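Local structure of Lin2634 protein (Listeria innocua, 3MZO) at the interface of chains A and B and the interface of chains A and C. The protein is an HD-domain phosphohydrolase that binds metal ions and probably removes the phosphate of deoxynucleoside 5'-monophosphates or similar compounds. Sequence-based numbering; all coordinates share one arbitrary frame. Chains: chain A/B/C, Lin2634 protein.

Contact 1: the interface of chains A and B. Residues chain A 7, 59, 63, 66-67, 120; chain B 43, 62.
Two side-chain amides, B:Gln43 and A:Asn67, come from opposite directions across the A-B interface and exchange two hydrogen bonds, N-H to C=O each way. B:Gln43 NE2 donates to A:Asn67 OD1 at 2.9 Å, on a lone pair in the carbonyl plane, and A:Asn67 ND2 returns a bond to B:Gln43 OE1 at 3.0 Å. Both are nearly straight, 170° or more at the hydrogen. The amide planes are nevertheless twisted 33° apart, and the twist appears in the second bond, whose donor lies somewhat off the B:Gln43 carbonyl plane.

Each amide is also held from its own side. A:Asn67 ND2 donates to the backbone A:Glu63 O, one helical turn earlier in helix 58-67, at 2.7 Å. B:Tyr62 OH donates to B:Gln43 OE1 at 2.6 Å, at the edge of the phenol ring and in its plane, so this oxygen accepts from both chains. These flanking bonds indicate which end of each amide is oxygen, since the pair itself would survive a joint flip.

Water extends the polar network at both ends. Water 1 links B:Gln43 NE2 to A:Tyr7 OH. Water 2 joins B:Tyr62 OH to A:Arg59 NE and the A:Glu63 carboxylate oxygen OE1; the latter two also form a long salt bridge within chain A.

Apolar contacts flank the amide. B:Gln43 reaches chain A from helix 31-51 with CG anti to the backbone N (chi1 169°) and an extended chain, which carries its terminal group to two leucines. A:Leu66 CD2 and A:Leu120 CD2 each lie 3.9 Å from B:Gln43 CD. Their methyls probably limit solvent where they lie, though water still reaches NE2. This helix-to-helix interface is two-fold symmetric; the structure alone does not show its biological role. Beside the amide pair, B:Tyr62 OH rests 3.6 Å from A:Glu63 CB.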
loop_
_atom_site.group_PDB
_atom_site.type_symbol
_atom_site.label_atom_id
_atom_site.label_comp_id
_atom_site.label_asym_id
_atom_site.label_seq_id
_atom_site.Cartn_x
_atom_site.Cartn_y
_atom_site.Cartn_z
ATOM N N TYR A 7 -13.223 21.299 -7.261
ATOM C CA TYR A 7 -12.796 21.398 -5.870
ATOM C C TYR A 7 -13.129 20.104 -5.116
ATOM O O TYR A 7 -12.277 19.566 -4.394
ATOM C CB TYR A 7 -13.437 22.594 -5.207
ATOM C CG TYR A 7 -13.304 22.582 -3.717
ATOM C CD1 TYR A 7 -12.080 22.812 -3.105
ATOM C CD2 TYR A 7 -14.399 22.360 -2.916
ATOM C CE1 TYR A 7 -11.947 22.795 -1.721
ATOM C CE2 TYR A 7 -14.273 22.285 -1.531
ATOM C CZ TYR A 7 -13.041 22.509 -0.935
ATOM O OH TYR A 7 -12.946 22.491 0.443
ATOM N N ARG A 59 -17.043 28.448 14.196
ATOM C CA ARG A 59 -16.778 28.456 12.780
ATOM C C ARG A 59 -15.294 28.706 12.494
ATOM O O ARG A 59 -14.680 28.029 11.655
ATOM C CB ARG A 59 -17.627 29.482 12.052
ATOM C CG ARG A 59 -17.523 29.330 10.549
ATOM C CD ARG A 59 -18.410 30.349 9.825
ATOM N NE ARG A 59 -18.423 30.116 8.376
ATOM C CZ ARG A 59 -19.099 30.860 7.504
ATOM N NH1 ARG A 59 -19.826 31.880 7.930
ATOM N NH2 ARG A 59 -19.074 30.563 6.205
ATOM N N GLU A 63 -12.895 25.962 10.768
ATOM C CA GLU A 63 -12.364 26.271 9.461
ATOM C C GLU A 63 -10.850 26.382 9.444
ATOM O O GLU A 63 -10.230 26.050 8.441
ATOM C CB GLU A 63 -13.016 27.521 8.825
ATOM C CG GLU A 63 -12.507 28.852 9.366
ATOM C CD GLU A 63 -13.452 30.027 9.071
ATOM O OE1 GLU A 63 -14.488 29.868 8.357
ATOM O OE2 GLU A 63 -13.157 31.112 9.603
ATOM N N LEU A 66 -9.597 22.560 9.719
ATOM C CA LEU A 66 -9.905 21.719 8.568
ATOM C C LEU A 66 -9.126 22.056 7.301
ATOM O O LEU A 66 -8.721 21.174 6.536
ATOM C CB LEU A 66 -11.407 21.787 8.282
ATOM C CG LEU A 66 -11.924 20.847 7.203
ATOM C CD1 LEU A 66 -11.919 19.431 7.769
ATOM C CD2 LEU A 66 -13.299 21.238 6.749
ATOM N N ASN A 67 -8.923 23.342 7.057
ATOM C CA ASN A 67 -8.365 23.796 5.805
ATOM C C ASN A 67 -6.879 24.172 5.815
ATOM O O ASN A 67 -6.344 24.525 4.791
ATOM C CB ASN A 67 -9.142 24.997 5.325
ATOM C CG ASN A 67 -10.622 24.723 5.263
ATOM O OD1 ASN A 67 -11.062 23.900 4.474
ATOM N ND2 ASN A 67 -11.385 25.378 6.122
ATOM N N LEU A 120 -11.050 30.854 3.623
ATOM C CA LEU A 120 -10.814 29.506 4.167
ATOM C C LEU A 120 -9.370 29.025 3.982
ATOM O O LEU A 120 -8.885 28.248 4.791
ATOM C CB LEU A 120 -11.776 28.491 3.525
ATOM C CG LEU A 120 -13.294 28.614 3.815
ATOM C CD1 LEU A 120 -14.104 27.691 2.876
ATOM C CD2 LEU A 120 -13.628 28.296 5.269
ATOM N N GLN B 43 -18.948 22.057 4.826
ATOM C CA GLN B 43 -18.466 23.412 4.932
ATOM C C GLN B 43 -18.896 24.244 3.712
ATOM O O GLN B 43 -19.353 25.403 3.839
ATOM C CB GLN B 43 -16.936 23.386 5.051
ATOM C CG GLN B 43 -16.214 24.714 4.909
ATOM C CD GLN B 43 -14.730 24.543 5.205
ATOM O OE1 GLN B 43 -14.296 24.731 6.342
ATOM N NE2 GLN B 43 -13.961 24.127 4.198
ATOM N N TYR B 62 -20.329 21.408 11.667
ATOM C CA TYR B 62 -18.990 20.853 11.662
ATOM C C TYR B 62 -18.913 19.618 12.541
ATOM O O TYR B 62 -18.375 18.596 12.107
ATOM C CB TYR B 62 -17.955 21.892 12.103
ATOM C CG TYR B 62 -17.454 22.832 11.022
ATOM C CD1 TYR B 62 -16.654 22.369 9.962
ATOM C CD2 TYR B 62 -17.687 24.198 11.106
ATOM C CE1 TYR B 62 -16.147 23.242 9.011
ATOM C CE2 TYR B 62 -17.209 25.078 10.146
ATOM C CZ TYR B 62 -16.449 24.615 9.107
ATOM O OH TYR B 62 -15.941 25.491 8.168
HETATM O O HOH W 1 -15.109 23.332 1.514
HETATM O O HOH W 2 -16.448 28.077 7.449
#

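Contact 2: the interface of chains A and C. Residues chain A 89, 92, 95-96; chain C 89, 92-93, 96.
C:Met92, A:Val96 and A:Met92 carry the most buried surface in this patch, where helix 87-108 of chain A packs against its counterpart in chain C. Both Met92 residues are modelled as selenomethionine, reflecting the labelled protein.

C:Met92 reaches across chain A with its terminal methyl. Its chain runs extended to selenium and then bends at chi3 (57°), bringing CE to 3.4 Å from the backbone A:Met92 O. Beside it, the carboxylate-bearing chain of A:Glu95 crosses the selenomethionine at about a right angle, with CD 4.0 Å from C:Met92 CE.

A:Val96 inserts its two methyls among chain C side chains. CG2 meets C:Met92 CE at 3.9 Å, while CG1 points to C:Leu93 CD2 at 4.1 Å. The valine backbone is approached too: the C:Leu89 methyl CD2 lies 3.9 Å from A:Val96 CA.

A:Met92 makes the reciprocal approach, its CE 3.6 Å from the backbone C:Met92 O. The two selenomethionine side chains pass each other at a slant, and A:Met92 CE also lies 3.8 Å from C:Met92 CB. Its own CB faces C:Val96, the symmetry counterpart of A:Val96. The exchange of roles follows the two-fold character of the whole interface, whose biological relevance is not settled by the coordinates alone. At the far end of the patch, C:Val96 CG2 comes within 3.8 Å of the backbone A:Leu89 O.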
loop_
_atom_site.group_PDB
_atom_site.type_symbol
_atom_site.label_atom_id
_atom_site.label_comp_id
_atom_site.label_asym_id
_atom_site.label_seq_id
_atom_site.Cartn_x
_atom_site.Cartn_y
_atom_site.Cartn_z
ATOM N N LEU A 89 14.668 31.258 3.918
ATOM C CA LEU A 89 14.264 30.270 2.912
ATOM C C LEU A 89 12.830 29.781 3.138
ATOM O O LEU A 89 12.108 29.580 2.172
ATOM C CB LEU A 89 15.258 29.085 2.861
ATOM C CG LEU A 89 16.727 29.418 2.508
ATOM C CD1 LEU A 89 17.638 28.177 2.583
ATOM C CD2 LEU A 89 16.842 30.083 1.139
HETATM N N MSE A 92 10.446 32.495 1.846
HETATM C CA MSE A 92 10.343 32.375 0.389
HETATM C C MSE A 92 9.316 31.286 0.012
HETATM O O MSE A 92 8.495 31.508 -0.864
HETATM C CB MSE A 92 11.696 32.054 -0.257
HETATM C CG MSE A 92 12.731 33.151 -0.157
HETATM SE SE MSE A 92 14.406 32.704 -1.099
HETATM C CE MSE A 92 13.671 32.662 -2.939
ATOM N N GLU A 95 5.751 32.541 0.591
ATOM C CA GLU A 95 5.287 33.457 -0.444
ATOM C C GLU A 95 4.851 32.688 -1.701
ATOM O O GLU A 95 3.826 33.005 -2.293
ATOM C CB GLU A 95 6.375 34.460 -0.784
ATOM C CG GLU A 95 5.957 35.539 -1.766
ATOM C CD GLU A 95 7.133 36.435 -2.181
ATOM O OE1 GLU A 95 8.062 36.640 -1.363
ATOM O OE2 GLU A 95 7.130 36.935 -3.329
ATOM N N VAL A 96 5.626 31.679 -2.099
ATOM C CA VAL A 96 5.271 30.853 -3.267
ATOM C C VAL A 96 3.916 30.193 -3.038
ATOM O O VAL A 96 3.057 30.186 -3.905
ATOM C CB VAL A 96 6.348 29.746 -3.540
ATOM C CG1 VAL A 96 5.869 28.735 -4.617
ATOM C CG2 VAL A 96 7.686 30.377 -3.928
ATOM N N LEU C 89 7.927 32.261 -9.925
ATOM C CA LEU C 89 7.715 31.364 -8.754
ATOM C C LEU C 89 8.610 30.115 -8.775
ATOM O O LEU C 89 9.079 29.649 -7.725
ATOM C CB LEU C 89 6.238 30.947 -8.619
ATOM C CG LEU C 89 5.259 32.027 -8.130
ATOM C CD1 LEU C 89 3.823 31.517 -8.153
ATOM C CD2 LEU C 89 5.616 32.530 -6.745
HETATM N N MSE C 92 12.258 31.215 -7.737
HETATM C CA MSE C 92 12.341 31.242 -6.276
HETATM C C MSE C 92 12.549 29.835 -5.703
HETATM O O MSE C 92 13.420 29.650 -4.850
HETATM C CB MSE C 92 11.085 31.856 -5.660
HETATM C CG MSE C 92 10.894 33.333 -5.963
HETATM SE SE MSE C 92 9.289 34.064 -5.084
HETATM C CE MSE C 92 9.727 33.627 -3.217
ATOM N N LEU C 93 11.760 28.858 -6.165
ATOM C CA LEU C 93 11.906 27.458 -5.689
ATOM C C LEU C 93 13.292 26.897 -6.040
ATOM O O LEU C 93 13.840 26.118 -5.275
ATOM C CB LEU C 93 10.797 26.521 -6.218
ATOM C CG LEU C 93 9.348 26.716 -5.742
ATOM C CD1 LEU C 93 8.379 25.880 -6.599
ATOM C CD2 LEU C 93 9.179 26.374 -4.251
ATOM N N VAL C 96 15.788 28.302 -3.409
ATOM C CA VAL C 96 15.654 27.567 -2.145
ATOM C C VAL C 96 16.361 26.208 -2.247
ATOM O O VAL C 96 17.135 25.839 -1.361
ATOM C CB VAL C 96 14.162 27.364 -1.704
ATOM C CG1 VAL C 96 14.054 26.262 -0.622
ATOM C CG2 VAL C 96 13.553 28.674 -1.209
#

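Contact 1 and contact 2 lie about 26 Å apart, measured between the centres of their C-alpha atoms, and share no residue. On chain A, contact 1 draws on helices 4-13, 58-67 and 114-121, whereas the residues of contact 2 lie on helix 87-108. Chain A can therefore engage B and C simultaneously through separate surfaces. Their chemistry differs: contact 1 is mainly polar, contact 2 mainly apolar. Two distinct two-fold interfaces could help connect the six copies in the deposited assembly, although that assembly need not be the form in solution.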